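Dihydroxyacetone kinase (Citrobacter freundii, PDB 1UN8) phosphorylates dihydroxyacetone with ATP, and carries a tightly bound phospholipid inside the eight-helix barrel of its C-terminal domain. Local coordinates at residues G360-V365 / L408-L413; A470-R475 / A506-L511; I478-P483 / Q537-V542. All coordinates share one frame; numbering follows the deposited sequence.

The three contacts lie in the C-terminal DhaL region, an eight-helix barrel, and illustrate how such a barrel is closed both around a lipid and near a nucleotide site. From the N terminus, helix 356-371 opens contact 1, which closes at the loop before helix 413-427 after the chain has passed through helices 373-381 and 388-404. Contact 1 closes before the other two open; contacts 2 and 3 then cross: 470-475 opens contact 2, 478-483 opens contact 3, then 506-511 closes contact 2 and 537-542 closes contact 3. Their centres are about 10 Å apart. V365 touches V542, so contact 1 meets contact 3 through helix 534-547.

Contact 1 of 3, residues G360-V365 / L408-L413. With MYY ((2R)-3-(phosphonooxy)-2-(tetradecanoyloxy)propyl palmitate), chain C.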
ATOM      1  N   GLY A 360      60.049   8.899  11.514  1.00 58.50           N
ATOM      2  CA  GLY A 360      60.061   9.877  12.587  1.00 58.55           C
ATOM      3  C   GLY A 360      58.752  10.643  12.638  1.00 58.06           C
ATOM      4  O   GLY A 360      58.259  10.988  13.718  1.00 58.14           O
ATOM      5  N   ILE A 361      58.193  10.920  11.464  1.00 55.78           N
ATOM      6  CA  ILE A 361      56.930  11.635  11.371  1.00 55.95           C
ATOM      7  C   ILE A 361      55.811  10.736  11.899  1.00 56.29           C
ATOM      8  O   ILE A 361      55.055  11.107  12.803  1.00 56.32           O
ATOM      9  CB  ILE A 361      56.624  12.029   9.908  1.00 55.09           C
ATOM     10  CG1 ILE A 361      57.703  12.979   9.396  1.00 54.62           C
ATOM     11  CG2 ILE A 361      55.263  12.675   9.818  1.00 53.35           C
ATOM     12  CD1 ILE A 361      57.904  14.183  10.282  1.00 57.58           C
ATOM     13  N   VAL A 362      55.721   9.544  11.323  1.00 56.67           N
ATOM     14  CA  VAL A 362      54.719   8.575  11.715  1.00 56.82           C
ATOM     15  C   VAL A 362      54.763   8.352  13.223  1.00 57.83           C
ATOM     16  O   VAL A 362      53.724   8.329  13.877  1.00 58.86           O
ATOM     17  CB  VAL A 362      54.942   7.236  10.966  1.00 56.23           C
ATOM     18  CG1 VAL A 362      54.041   6.161  11.528  1.00 55.82           C
ATOM     19  CG2 VAL A 362      54.659   7.426   9.480  1.00 54.98           C
ATOM     20  N   GLU A 363      55.959   8.198  13.777  1.00 59.12           N
ATOM     21  CA  GLU A 363      56.099   7.983  15.217  1.00 59.83           C
ATOM     22  C   GLU A 363      55.553   9.183  15.988  1.00 59.06           C
ATOM     23  O   GLU A 363      54.763   9.020  16.922  1.00 61.11           O
ATOM     24  CB  GLU A 363      57.572   7.759  15.576  1.00 61.40           C
ATOM     25  CG  GLU A 363      57.871   7.701  17.077  1.00 63.55           C
ATOM     26  CD  GLU A 363      57.240   6.506  17.779  1.00 65.78           C
ATOM     27  OE1 GLU A 363      57.489   5.357  17.346  1.00 67.81           O
ATOM     28  OE2 GLU A 363      56.504   6.714  18.772  1.00 66.93           O
ATOM     29  N   LEU A 364      55.969  10.381  15.580  1.00 57.30           N
ATOM     30  CA  LEU A 364      55.542  11.623  16.219  1.00 56.37           C
ATOM     31  C   LEU A 364      54.034  11.866  16.114  1.00 55.31           C
ATOM     32  O   LEU A 364      53.361  12.127  17.121  1.00 55.72           O
ATOM     33  CB  LEU A 364      56.302  12.805  15.614  1.00 55.82           C
ATOM     34  CG  LEU A 364      56.061  14.176  16.259  1.00 57.34           C
ATOM     35  CD1 LEU A 364      56.433  14.130  17.745  1.00 54.46           C
ATOM     36  CD2 LEU A 364      56.879  15.234  15.522  1.00 55.13           C
ATOM     37  N   VAL A 365      53.506  11.792  14.899  1.00 53.43           N
ATOM     38  CA  VAL A 365      52.078  11.993  14.698  1.00 54.03           C
ATOM     39  C   VAL A 365      51.319  10.976  15.545  1.00 55.01           C
ATOM     40  O   VAL A 365      50.398  11.307  16.296  1.00 55.21           O
ATOM     41  CB  VAL A 365      51.699  11.789  13.231  1.00 52.20           C
ATOM     42  CG1 VAL A 365      50.199  11.863  13.068  1.00 50.34           C
ATOM     43  CG2 VAL A 365      52.383  12.841  12.381  1.00 50.78           C
ATOM     44  N   LEU A 408      55.557  -1.273   8.076  1.00 72.62           N
ATOM     45  CA  LEU A 408      55.116  -0.202   7.183  1.00 70.90           C
ATOM     46  C   LEU A 408      55.996   0.034   5.962  1.00 69.92           C
ATOM     47  O   LEU A 408      57.219  -0.037   6.040  1.00 70.41           O
ATOM     48  CB  LEU A 408      55.003   1.113   7.959  1.00 70.60           C
ATOM     49  CG  LEU A 408      54.036   1.177   9.138  1.00 69.73           C
ATOM     50  CD1 LEU A 408      54.079   2.573   9.739  1.00 69.83           C
ATOM     51  CD2 LEU A 408      52.635   0.827   8.669  1.00 69.05           C
ATOM     52  N   PRO A 409      55.374   0.320   4.811  1.00 68.86           N
ATOM     53  CA  PRO A 409      56.101   0.581   3.565  1.00 68.38           C
ATOM     54  C   PRO A 409      56.595   2.023   3.610  1.00 68.69           C
ATOM     55  O   PRO A 409      56.351   2.810   2.689  1.00 68.35           O
ATOM     56  CB  PRO A 409      55.029   0.378   2.504  1.00 68.97           C
ATOM     57  CG  PRO A 409      53.806   0.922   3.189  1.00 68.75           C
ATOM     58  CD  PRO A 409      53.917   0.324   4.582  1.00 68.65           C
ATOM     59  N   LEU A 410      57.276   2.357   4.701  1.00 68.48           N
ATOM     60  CA  LEU A 410      57.797   3.697   4.946  1.00 69.39           C
ATOM     61  C   LEU A 410      58.489   4.396   3.778  1.00 70.39           C
ATOM     62  O   LEU A 410      58.519   5.625   3.719  1.00 70.69           O
ATOM     63  CB  LEU A 410      58.769   3.661   6.129  1.00 68.77           C
ATOM     64  CG  LEU A 410      58.225   3.206   7.483  1.00 69.14           C
ATOM     65  CD1 LEU A 410      59.376   3.020   8.471  1.00 68.28           C
ATOM     66  CD2 LEU A 410      57.228   4.232   7.997  1.00 68.26           C
ATOM     67  N   ASN A 411      59.052   3.632   2.848  1.00 71.19           N
ATOM     68  CA  ASN A 411      59.766   4.250   1.741  1.00 70.76           C
ATOM     69  C   ASN A 411      58.911   4.645   0.542  1.00 69.74           C
ATOM     70  O   ASN A 411      59.425   5.143  -0.462  1.00 69.00           O
ATOM     71  CB  ASN A 411      60.910   3.346   1.291  1.00 73.09           C
ATOM     72  CG  ASN A 411      62.079   4.136   0.748  1.00 75.08           C
ATOM     73  OD1 ASN A 411      62.597   5.035   1.417  1.00 76.01           O
ATOM     74  ND2 ASN A 411      62.501   3.813  -0.470  1.00 76.46           N
ATOM     75  N   ASN A 412      57.605   4.434   0.653  1.00 68.72           N
ATOM     76  CA  ASN A 412      56.690   4.784  -0.421  1.00 67.60           C
ATOM     77  C   ASN A 412      55.415   5.355   0.168  1.00 66.57           C
ATOM     78  O   ASN A 412      54.512   4.606   0.550  1.00 66.92           O
ATOM     79  CB  ASN A 412      56.360   3.553  -1.265  1.00 68.83           C
ATOM     80  CG  ASN A 412      55.443   3.874  -2.435  1.00 69.38           C
ATOM     81  OD1 ASN A 412      55.192   3.024  -3.286  1.00 69.61           O
ATOM     82  ND2 ASN A 412      54.934   5.103  -2.479  1.00 70.29           N
ATOM     83  N   LEU A 413      55.342   6.685   0.227  1.00 65.78           N
ATOM     84  CA  LEU A 413      54.177   7.370   0.783  1.00 64.34           C
ATOM     85  C   LEU A 413      52.855   6.925   0.180  1.00 63.31           C
ATOM     86  O   LEU A 413      51.908   6.626   0.916  1.00 62.70           O
ATOM     87  CB  LEU A 413      54.316   8.888   0.635  1.00 63.08           C
ATOM     88  CG  LEU A 413      55.161   9.587   1.704  1.00 64.02           C
ATOM     89  CD1 LEU A 413      55.050  11.090   1.517  1.00 63.07           C
ATOM     90  CD2 LEU A 413      54.668   9.208   3.105  1.00 63.53           C
TER
HETATM   91  C38 MYY C1551      43.459   9.131  13.333  1.00 54.89           C
HETATM   92  C37 MYY C1551      44.810   8.413  13.289  1.00 54.34           C
HETATM   93  C36 MYY C1551      45.631   8.849  12.072  1.00 54.07           C
HETATM   94  C35 MYY C1551      46.998   8.162  12.041  1.00 53.08           C
HETATM   95  C34 MYY C1551      47.865   8.703  10.899  1.00 55.95           C
HETATM   96  C33 MYY C1551      49.250   8.054  10.834  1.00 54.73           C
HETATM   97  C32 MYY C1551      50.068   8.597   9.657  1.00 55.86           C
HETATM   98  C31 MYY C1551      50.459  10.064   9.853  1.00 58.34           C
HETATM   99  C30 MYY C1551      50.900  10.769   8.564  1.00 62.77           C
HETATM  100  C29 MYY C1551      52.297  10.403   8.051  1.00 64.71           C
HETATM  101  C28 MYY C1551      52.757  11.441   7.021  1.00 67.48           C
HETATM  102  C27 MYY C1551      54.166  11.194   6.476  1.00 71.44           C
HETATM  103  C26 MYY C1551      54.718  12.411   5.724  1.00 74.84           C
HETATM  104  C25 MYY C1551      56.123  12.134   5.173  1.00 79.73           C
HETATM  105  C24 MYY C1551      57.042  13.356   5.194  1.00 84.08           C
HETATM  106  C23 MYY C1551      57.147  14.140   3.878  1.00 88.09           C
HETATM  107  O10 MYY C1551      56.236  14.118   3.050  1.00 88.68           O
HETATM  108  O8  MYY C1551      58.283  14.849   3.640  1.00 91.54           O
HETATM  109  C6  MYY C1551      58.229  15.605   2.416  1.00 96.08           C
HETATM  110  C5  MYY C1551      57.783  17.034   2.702  1.00 99.92           C
HETATM  111  C4  MYY C1551      58.845  18.048   2.245  1.00104.11           C
HETATM  112  O6  MYY C1551      60.184  17.695   2.633  1.00110.36           O
HETATM  113  P   MYY C1551      60.767  17.903   4.127  1.00112.93           P
HETATM  114  O4  MYY C1551      59.707  17.234   5.144  1.00112.74           O
HETATM  115  O3  MYY C1551      62.090  16.981   4.175  1.00112.40           O
HETATM  116  O5  MYY C1551      61.078  19.312   4.466  1.00112.35           O
HETATM  117  O7  MYY C1551      57.384  17.160   4.081  1.00 98.18           O
HETATM  118  C7  MYY C1551      56.516  18.193   4.272  1.00 94.62           C
HETATM  119  O9  MYY C1551      56.185  18.928   3.343  1.00 96.62           O
HETATM  120  C8  MYY C1551      55.987  18.440   5.690  1.00 90.22           C
HETATM  121  C9  MYY C1551      54.463  18.320   5.726  1.00 84.63           C
HETATM  122  C10 MYY C1551      53.998  17.312   6.781  1.00 80.60           C
HETATM  123  C11 MYY C1551      52.473  17.196   6.837  1.00 77.49           C
HETATM  124  C12 MYY C1551      52.048  16.127   7.845  1.00 74.38           C
HETATM  125  C13 MYY C1551      50.531  15.925   7.865  1.00 72.91           C
HETATM  126  C14 MYY C1551      50.220  14.649   8.650  1.00 71.59           C
HETATM  127  C15 MYY C1551      48.744  14.252   8.590  1.00 70.19           C
HETATM  128  C16 MYY C1551      47.903  14.962   9.652  1.00 68.53           C
HETATM  129  C17 MYY C1551      46.591  14.200   9.853  1.00 67.01           C
HETATM  130  C18 MYY C1551      45.955  14.549  11.200  1.00 66.15           C
HETATM  131  C19 MYY C1551      44.813  13.590  11.543  1.00 63.64           C
HETATM  132  C20 MYY C1551      44.307  13.821  12.969  1.00 62.52           C
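V362, on helix 356-371, meets L408 and L410 of the loop before helix 413-427 beside the phospholipid held within the eight-helix alpha barrel. L408 comes first. Its CD1 meets V362 CG1 at 4.0 Å, the two side chains reaching toward each other tip to tip; L408 also touches L402 and L403 of helix 388-404 and L416 and L419 of helix 413-427. V362 CG1 is anti to the backbone N (chi1 171°), a torsion that sends this branch to L408 and the other, CG2, to L410 and the lipid. P409 then turns the chain: it is the centre of an inverse gamma turn and the first residue of a type I turn that ends at N412. The turn brings round L410, whose CD2 stands at a looser 4.4 Å from V362 CG2. That same CG2 lies 4.1 Å from lipid C29, so one valine joins loop and ligand. N411 is tied to S353 and N355, which precede helix 356-371. N412 takes the N-cap position of the next helix, where its OD1 pairs with T415 OG1. L413, in the first turn of that helix, faces the palmitoyl chain: CD2 lies 3.9 Å from lipid C27, and CD1 is 3.6 Å from the ester carbonyl O10, a contact of a methyl with an oxygen rather than a polar bond. Across the acyl chain, I361 CG2 approaches C27 at 3.8 Å, and one helical turn on, V365 CG1 approaches C31 at 3.7 Å. Methyls of V362, L408 and L410 thus make the direct meeting of the segments, an apolar one resting on dispersion and burial, while the polar ties of N411 run to residues just before the helix. I361, V365 and L413 offer the acyl chain a surface that demands no directional partner.

Contact 2 of 3, residues A470-R475 / A506-L511; sequences ADEGDR and AERTCL
Next to the ATP site of the helical barrel, the loop leading into helix 478-490 is fastened to helix 495-511 by a side-on arginine grip on a backbone carbonyl. R475, the residue before the ATP-binding T476, supplies the guanidinium, and T509 supplies the oxygen. R475 NE donates to T509 O at 2.9 Å, lying in the carbonyl plane on a lone pair with an N-H...O angle of 158°. R475 NH2 reaches the same T509 O at 3.3 Å, a longer and more bent bond (138°) whose donor stands above the carbonyl plane. The oxygen nevertheless sits at the edge of the guanidinium and close to its plane, so the pair of bonds fixes how the group is turned. A bend at chi3 (62°) curls the chain to present this edge. Near the loop's start, a type II turn runs from D471 to D474 with G473 in its third position. D474 OD2 takes the N-H of D471 at 2.7 Å, and K147 of the second subunit forms salt bridges to both aspartates, bringing the dimer partner to the same loop. Within the turn, E472 OE2 lies 4.4 Å from R508 NH2, opposite charges near each other but beyond a salt bridge. On the helix side, T509 is itself positioned: its hydroxyl takes the backbone N-H of D533, an ATP-binding residue. The same OG1 donates to A506 O, one turn earlier, at 2.7 Å, meeting a lone pair in that carbonyl's plane.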
ATOM      1  N   ALA A 470      30.854  18.507   5.626  1.00 54.19           N
ATOM      2  CA  ALA A 470      31.248  19.613   6.498  1.00 53.72           C
ATOM      3  C   ALA A 470      32.037  20.696   5.780  1.00 54.29           C
ATOM      4  O   ALA A 470      32.692  20.447   4.766  1.00 54.00           O
ATOM      5  CB  ALA A 470      32.049  19.087   7.676  1.00 52.08           C
ATOM      6  N   ASP A 471      31.957  21.907   6.321  1.00 55.52           N
ATOM      7  CA  ASP A 471      32.660  23.068   5.782  1.00 57.21           C
ATOM      8  C   ASP A 471      33.402  23.772   6.896  1.00 56.29           C
ATOM      9  O   ASP A 471      33.205  23.472   8.080  1.00 55.95           O
ATOM     10  CB  ASP A 471      31.681  24.058   5.149  1.00 60.24           C
ATOM     11  CG  ASP A 471      31.680  23.987   3.641  1.00 64.27           C
ATOM     12  OD1 ASP A 471      32.777  24.161   3.051  1.00 66.40           O
ATOM     13  OD2 ASP A 471      30.592  23.762   3.053  1.00 64.67           O
ATOM     14  N   GLU A 472      34.262  24.710   6.523  1.00 55.85           N
ATOM     15  CA  GLU A 472      34.996  25.447   7.533  1.00 54.85           C
ATOM     16  C   GLU A 472      33.971  26.235   8.334  1.00 53.49           C
ATOM     17  O   GLU A 472      33.165  26.982   7.771  1.00 52.98           O
ATOM     18  CB  GLU A 472      36.019  26.381   6.889  1.00 55.30           C
ATOM     19  CG  GLU A 472      37.427  26.095   7.368  1.00 57.35           C
ATOM     20  CD  GLU A 472      38.475  26.970   6.718  1.00 57.77           C
ATOM     21  OE1 GLU A 472      38.480  27.065   5.470  1.00 58.81           O
ATOM     22  OE2 GLU A 472      39.302  27.548   7.460  1.00 57.45           O
ATOM     23  N   GLY A 473      33.990  26.040   9.646  1.00 51.81           N
ATOM     24  CA  GLY A 473      33.049  26.722  10.503  1.00 51.31           C
ATOM     25  C   GLY A 473      32.027  25.779  11.105  1.00 52.12           C
ATOM     26  O   GLY A 473      31.286  26.182  12.002  1.00 53.46           O
ATOM     27  N   ASP A 474      31.977  24.531  10.637  1.00 51.25           N
ATOM     28  CA  ASP A 474      31.001  23.578  11.172  1.00 51.61           C
ATOM     29  C   ASP A 474      31.500  22.864  12.428  1.00 52.00           C
ATOM     30  O   ASP A 474      30.853  21.963  12.954  1.00 51.40           O
ATOM     31  CB  ASP A 474      30.586  22.550  10.103  1.00 52.71           C
ATOM     32  CG  ASP A 474      29.794  23.177   8.949  1.00 53.59           C
ATOM     33  OD1 ASP A 474      29.100  24.188   9.178  1.00 53.33           O
ATOM     34  OD2 ASP A 474      29.850  22.654   7.812  1.00 54.69           O
ATOM     35  N   ARG A 475      32.672  23.256  12.898  1.00 52.22           N
ATOM     36  CA  ARG A 475      33.226  22.694  14.122  1.00 53.46           C
ATOM     37  C   ARG A 475      33.758  21.263  14.079  1.00 53.20           C
ATOM     38  O   ARG A 475      33.508  20.470  14.991  1.00 53.76           O
ATOM     39  CB  ARG A 475      32.206  22.826  15.266  1.00 53.54           C
ATOM     40  CG  ARG A 475      31.680  24.252  15.450  1.00 55.26           C
ATOM     41  CD  ARG A 475      30.965  24.445  16.791  1.00 55.58           C
ATOM     42  NE  ARG A 475      31.859  24.215  17.924  1.00 56.61           N
ATOM     43  CZ  ARG A 475      31.971  23.060  18.577  1.00 56.24           C
ATOM     44  NH1 ARG A 475      31.233  22.023  18.216  1.00 57.65           N
ATOM     45  NH2 ARG A 475      32.840  22.931  19.574  1.00 55.22           N
ATOM     46  N   ALA A 506      41.243  25.948  15.328  1.00 45.14           N
ATOM     47  CA  ALA A 506      40.745  25.185  16.465  1.00 45.73           C
ATOM     48  C   ALA A 506      40.106  26.161  17.445  1.00 46.66           C
ATOM     49  O   ALA A 506      39.060  25.885  18.032  1.00 46.49           O
ATOM     50  CB  ALA A 506      41.876  24.439  17.138  1.00 44.43           C
ATOM     51  N   GLU A 507      40.751  27.310  17.612  1.00 47.71           N
ATOM     52  CA  GLU A 507      40.252  28.334  18.512  1.00 47.31           C
ATOM     53  C   GLU A 507      38.890  28.824  18.050  1.00 47.28           C
ATOM     54  O   GLU A 507      38.010  29.060  18.870  1.00 46.97           O
ATOM     55  CB  GLU A 507      41.267  29.485  18.607  1.00 47.19           C
ATOM     56  CG  GLU A 507      42.448  29.140  19.518  1.00 47.06           C
ATOM     57  CD  GLU A 507      43.654  30.041  19.326  1.00 47.14           C
ATOM     58  OE1 GLU A 507      44.586  29.962  20.158  1.00 45.42           O
ATOM     59  OE2 GLU A 507      43.674  30.811  18.341  1.00 47.66           O
ATOM     60  N   ARG A 508      38.700  28.954  16.739  1.00 48.18           N
ATOM     61  CA  ARG A 508      37.410  29.413  16.224  1.00 48.80           C
ATOM     62  C   ARG A 508      36.274  28.472  16.638  1.00 49.57           C
ATOM     63  O   ARG A 508      35.149  28.920  16.863  1.00 48.45           O
ATOM     64  CB  ARG A 508      37.450  29.563  14.690  1.00 48.72           C
ATOM     65  CG  ARG A 508      38.163  30.830  14.220  1.00 49.85           C
ATOM     66  CD  ARG A 508      38.038  31.050  12.720  1.00 50.76           C
ATOM     67  NE  ARG A 508      38.937  30.206  11.936  1.00 53.81           N
ATOM     68  CZ  ARG A 508      40.195  30.514  11.631  1.00 54.44           C
ATOM     69  NH1 ARG A 508      40.725  31.659  12.039  1.00 54.92           N
ATOM     70  NH2 ARG A 508      40.923  29.673  10.912  1.00 56.12           N
ATOM     71  N   THR A 509      36.566  27.176  16.767  1.00 50.55           N
ATOM     72  CA  THR A 509      35.527  26.215  17.149  1.00 50.86           C
ATOM     73  C   THR A 509      35.080  26.397  18.592  1.00 52.29           C
ATOM     74  O   THR A 509      34.019  25.918  18.977  1.00 51.78           O
ATOM     75  CB  THR A 509      35.967  24.732  16.950  1.00 48.07           C
ATOM     76  OG1 THR A 509      36.855  24.326  17.996  1.00 46.45           O
ATOM     77  CG2 THR A 509      36.645  24.561  15.616  1.00 48.25           C
ATOM     78  N   CYS A 510      35.885  27.080  19.394  1.00 55.46           N
ATOM     79  CA  CYS A 510      35.506  27.307  20.783  1.00 59.51           C
ATOM     80  C   CYS A 510      34.441  28.378  20.855  1.00 61.41           C
ATOM     81  O   CYS A 510      33.615  28.383  21.766  1.00 61.10           O
ATOM     82  CB  CYS A 510      36.697  27.762  21.606  1.00 61.36           C
ATOM     83  SG  CYS A 510      37.827  26.437  22.035  1.00 65.61           S
ATOM     84  N   LEU A 511      34.466  29.289  19.888  1.00 63.69           N
ATOM     85  CA  LEU A 511      33.502  30.372  19.856  1.00 66.48           C
ATOM     86  C   LEU A 511      32.116  29.909  19.426  1.00 69.25           C
ATOM     87  O   LEU A 511      31.147  30.065  20.164  1.00 68.73           O
ATOM     88  CB  LEU A 511      34.000  31.486  18.928  1.00 65.20           C
ATOM     89  CG  LEU A 511      35.316  32.149  19.355  1.00 63.72           C
ATOM     90  CD1 LEU A 511      35.654  33.252  18.380  1.00 64.69           C
ATOM     91  CD2 LEU A 511      35.199  32.707  20.759  1.00 61.75           C
TER

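Contact 3 of 3, residues I478-P483 / Q537-V542; sequences IDALQP and QRLAMV
L481 and L539 cross at about a right angle where helix 478-490 packs on helix 534-547, two members of the eight-helix alpha barrel that holds the lipid. The short segments run in broadly the same direction, 33° apart, with axes 8.1 Å from each other at closest approach. L539 leaves its helix toward the neighbouring segment, and its branched end lies across the base of L481. One branch, CD1, comes to L481 CG at 3.2 Å. The other, CD2, lies over the backbone, 3.4 Å from L481 N and 3.6 Å from A480 C. Both branches stand short of normal separations from L481, and the chi1 angles of both leucines (-138° for L481, -144° for L539) fall away from staggered positions, so the exact fit of either branch is doubtful even though the packing itself is clear. Small residues permit the close approach: A480 and A540 hold the nearest CA atoms, 6.2 Å apart, and A480 turns its methyl toward the facing helix. L539 also touches M477, an ATP-binding residue, and its side chain is about 4 Å from the bound phospholipid at nearest atoms, so this buried seam adjoins both the nucleotide site and the lipid pocket. Beyond it, helix 478-490 kinks at P483. Nearer the backbone of L539, its CB meets A480 CB at 4.0 Å.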
ATOM      1  N   ILE A 478      38.166  19.772  10.265  1.00 48.16           N
ATOM      2  CA  ILE A 478      38.360  20.553   9.053  1.00 48.40           C
ATOM      3  C   ILE A 478      38.768  21.984   9.388  1.00 48.98           C
ATOM      4  O   ILE A 478      39.626  22.568   8.719  1.00 49.06           O
ATOM      5  CB  ILE A 478      37.061  20.599   8.208  1.00 49.98           C
ATOM      6  CG1 ILE A 478      36.609  19.176   7.855  1.00 50.85           C
ATOM      7  CG2 ILE A 478      37.284  21.419   6.943  1.00 49.32           C
ATOM      8  CD1 ILE A 478      37.602  18.393   7.043  1.00 50.12           C
ATOM      9  N   ASP A 479      38.156  22.546  10.431  1.00 48.42           N
ATOM     10  CA  ASP A 479      38.448  23.919  10.836  1.00 48.73           C
ATOM     11  C   ASP A 479      39.910  24.208  11.154  1.00 48.51           C
ATOM     12  O   ASP A 479      40.340  25.361  11.120  1.00 49.63           O
ATOM     13  CB  ASP A 479      37.585  24.307  12.030  1.00 49.09           C
ATOM     14  CG  ASP A 479      36.127  24.037  11.784  1.00 50.32           C
ATOM     15  OD1 ASP A 479      35.556  24.689  10.888  1.00 53.28           O
ATOM     16  OD2 ASP A 479      35.540  23.190  12.482  1.00 50.71           O
ATOM     17  N   ALA A 480      40.669  23.165  11.459  1.00 46.78           N
ATOM     18  CA  ALA A 480      42.077  23.332  11.759  1.00 46.67           C
ATOM     19  C   ALA A 480      42.913  22.772  10.604  1.00 46.64           C
ATOM     20  O   ALA A 480      43.967  23.314  10.271  1.00 47.06           O
ATOM     21  CB  ALA A 480      42.426  22.609  13.076  1.00 44.49           C
ATOM     22  N   LEU A 481      42.426  21.698   9.986  1.00 46.59           N
ATOM     23  CA  LEU A 481      43.144  21.047   8.892  1.00 46.51           C
ATOM     24  C   LEU A 481      43.299  21.922   7.657  1.00 46.92           C
ATOM     25  O   LEU A 481      44.404  22.104   7.155  1.00 47.34           O
ATOM     26  CB  LEU A 481      42.443  19.747   8.489  1.00 44.33           C
ATOM     27  CG  LEU A 481      43.295  18.508   8.183  1.00 42.32           C
ATOM     28  CD1 LEU A 481      42.627  17.742   7.064  1.00 41.54           C
ATOM     29  CD2 LEU A 481      44.705  18.876   7.795  1.00 41.21           C
ATOM     30  N   GLN A 482      42.190  22.454   7.165  1.00 48.17           N
ATOM     31  CA  GLN A 482      42.225  23.292   5.973  1.00 50.64           C
ATOM     32  C   GLN A 482      43.205  24.452   6.104  1.00 49.46           C
ATOM     33  O   GLN A 482      44.060  24.645   5.245  1.00 48.73           O
ATOM     34  CB  GLN A 482      40.831  23.830   5.660  1.00 52.72           C
ATOM     35  CG  GLN A 482      40.767  24.564   4.350  1.00 57.48           C
ATOM     36  CD  GLN A 482      39.519  24.227   3.568  1.00 61.33           C
ATOM     37  OE1 GLN A 482      38.397  24.527   3.992  1.00 62.62           O
ATOM     38  NE2 GLN A 482      39.706  23.586   2.418  1.00 63.58           N
ATOM     39  N   PRO A 483      43.088  25.241   7.186  1.00 49.64           N
ATOM     40  CA  PRO A 483      43.998  26.371   7.378  1.00 49.27           C
ATOM     41  C   PRO A 483      45.440  25.907   7.264  1.00 49.46           C
ATOM     42  O   PRO A 483      46.248  26.531   6.572  1.00 50.08           O
ATOM     43  CB  PRO A 483      43.656  26.847   8.790  1.00 48.24           C
ATOM     44  CG  PRO A 483      42.211  26.533   8.906  1.00 46.42           C
ATOM     45  CD  PRO A 483      42.124  25.157   8.301  1.00 49.14           C
ATOM     46  N   GLN A 537      41.303  20.279  17.687  1.00 44.46           N
ATOM     47  CA  GLN A 537      42.382  20.298  18.673  1.00 44.84           C
ATOM     48  C   GLN A 537      43.421  19.218  18.349  1.00 45.11           C
ATOM     49  O   GLN A 537      44.623  19.485  18.327  1.00 45.05           O
ATOM     50  CB  GLN A 537      41.805  20.093  20.086  1.00 43.23           C
ATOM     51  CG  GLN A 537      42.748  19.435  21.096  1.00 42.70           C
ATOM     52  CD  GLN A 537      43.759  20.385  21.688  1.00 43.39           C
ATOM     53  OE1 GLN A 537      44.025  21.464  21.151  1.00 46.39           O
ATOM     54  NE2 GLN A 537      44.345  19.981  22.795  1.00 43.30           N
ATOM     55  N   ARG A 538      42.954  18.000  18.093  1.00 45.87           N
ATOM     56  CA  ARG A 538      43.859  16.897  17.773  1.00 47.25           C
ATOM     57  C   ARG A 538      44.743  17.274  16.591  1.00 47.83           C
ATOM     58  O   ARG A 538      45.948  17.013  16.567  1.00 48.24           O
ATOM     59  CB  ARG A 538      43.069  15.651  17.443  1.00 46.16           C
ATOM     60  N   LEU A 539      44.121  17.906  15.616  1.00 47.24           N
ATOM     61  CA  LEU A 539      44.805  18.325  14.423  1.00 47.21           C
ATOM     62  C   LEU A 539      45.841  19.387  14.729  1.00 48.20           C
ATOM     63  O   LEU A 539      46.977  19.319  14.267  1.00 47.83           O
ATOM     64  CB  LEU A 539      43.777  18.865  13.471  1.00 49.84           C
ATOM     65  CG  LEU A 539      44.095  18.541  12.038  1.00 52.90           C
ATOM     66  CD1 LEU A 539      42.806  18.122  11.350  1.00 52.87           C
ATOM     67  CD2 LEU A 539      44.778  19.747  11.393  1.00 52.04           C
ATOM     68  N   ALA A 540      45.442  20.370  15.521  1.00 48.78           N
ATOM     69  CA  ALA A 540      46.341  21.449  15.885  1.00 49.24           C
ATOM     70  C   ALA A 540      47.533  20.927  16.679  1.00 48.77           C
ATOM     71  O   ALA A 540      48.655  21.402  16.514  1.00 50.53           O
ATOM     72  CB  ALA A 540      45.586  22.512  16.691  1.00 48.73           C
ATOM     73  N   MET A 541      47.304  19.950  17.540  1.00 47.59           N
ATOM     74  CA  MET A 541      48.405  19.426  18.326  1.00 47.35           C
ATOM     75  C   MET A 541      49.366  18.625  17.453  1.00 48.28           C
ATOM     76  O   MET A 541      50.570  18.597  17.699  1.00 48.82           O
ATOM     77  CB  MET A 541      47.866  18.581  19.477  1.00 45.46           C
ATOM     78  CG  MET A 541      47.075  19.392  20.474  1.00 44.09           C
ATOM     79  SD  MET A 541      48.010  20.804  21.127  1.00 44.47           S
ATOM     80  CE  MET A 541      47.445  22.169  20.073  1.00 44.82           C
ATOM     81  N   VAL A 542      48.837  17.985  16.418  1.00 48.34           N
ATOM     82  CA  VAL A 542      49.687  17.225  15.529  1.00 48.50           C
ATOM     83  C   VAL A 542      50.666  18.186  14.869  1.00 49.21           C
ATOM     84  O   VAL A 542      51.879  17.993  14.933  1.00 50.08           O
ATOM     85  CB  VAL A 542      48.866  16.499  14.453  1.00 48.93           C
ATOM     86  CG1 VAL A 542      49.784  15.983  13.354  1.00 48.56           C
ATOM     87  CG2 VAL A 542      48.120  15.335  15.082  1.00 48.57           C
TER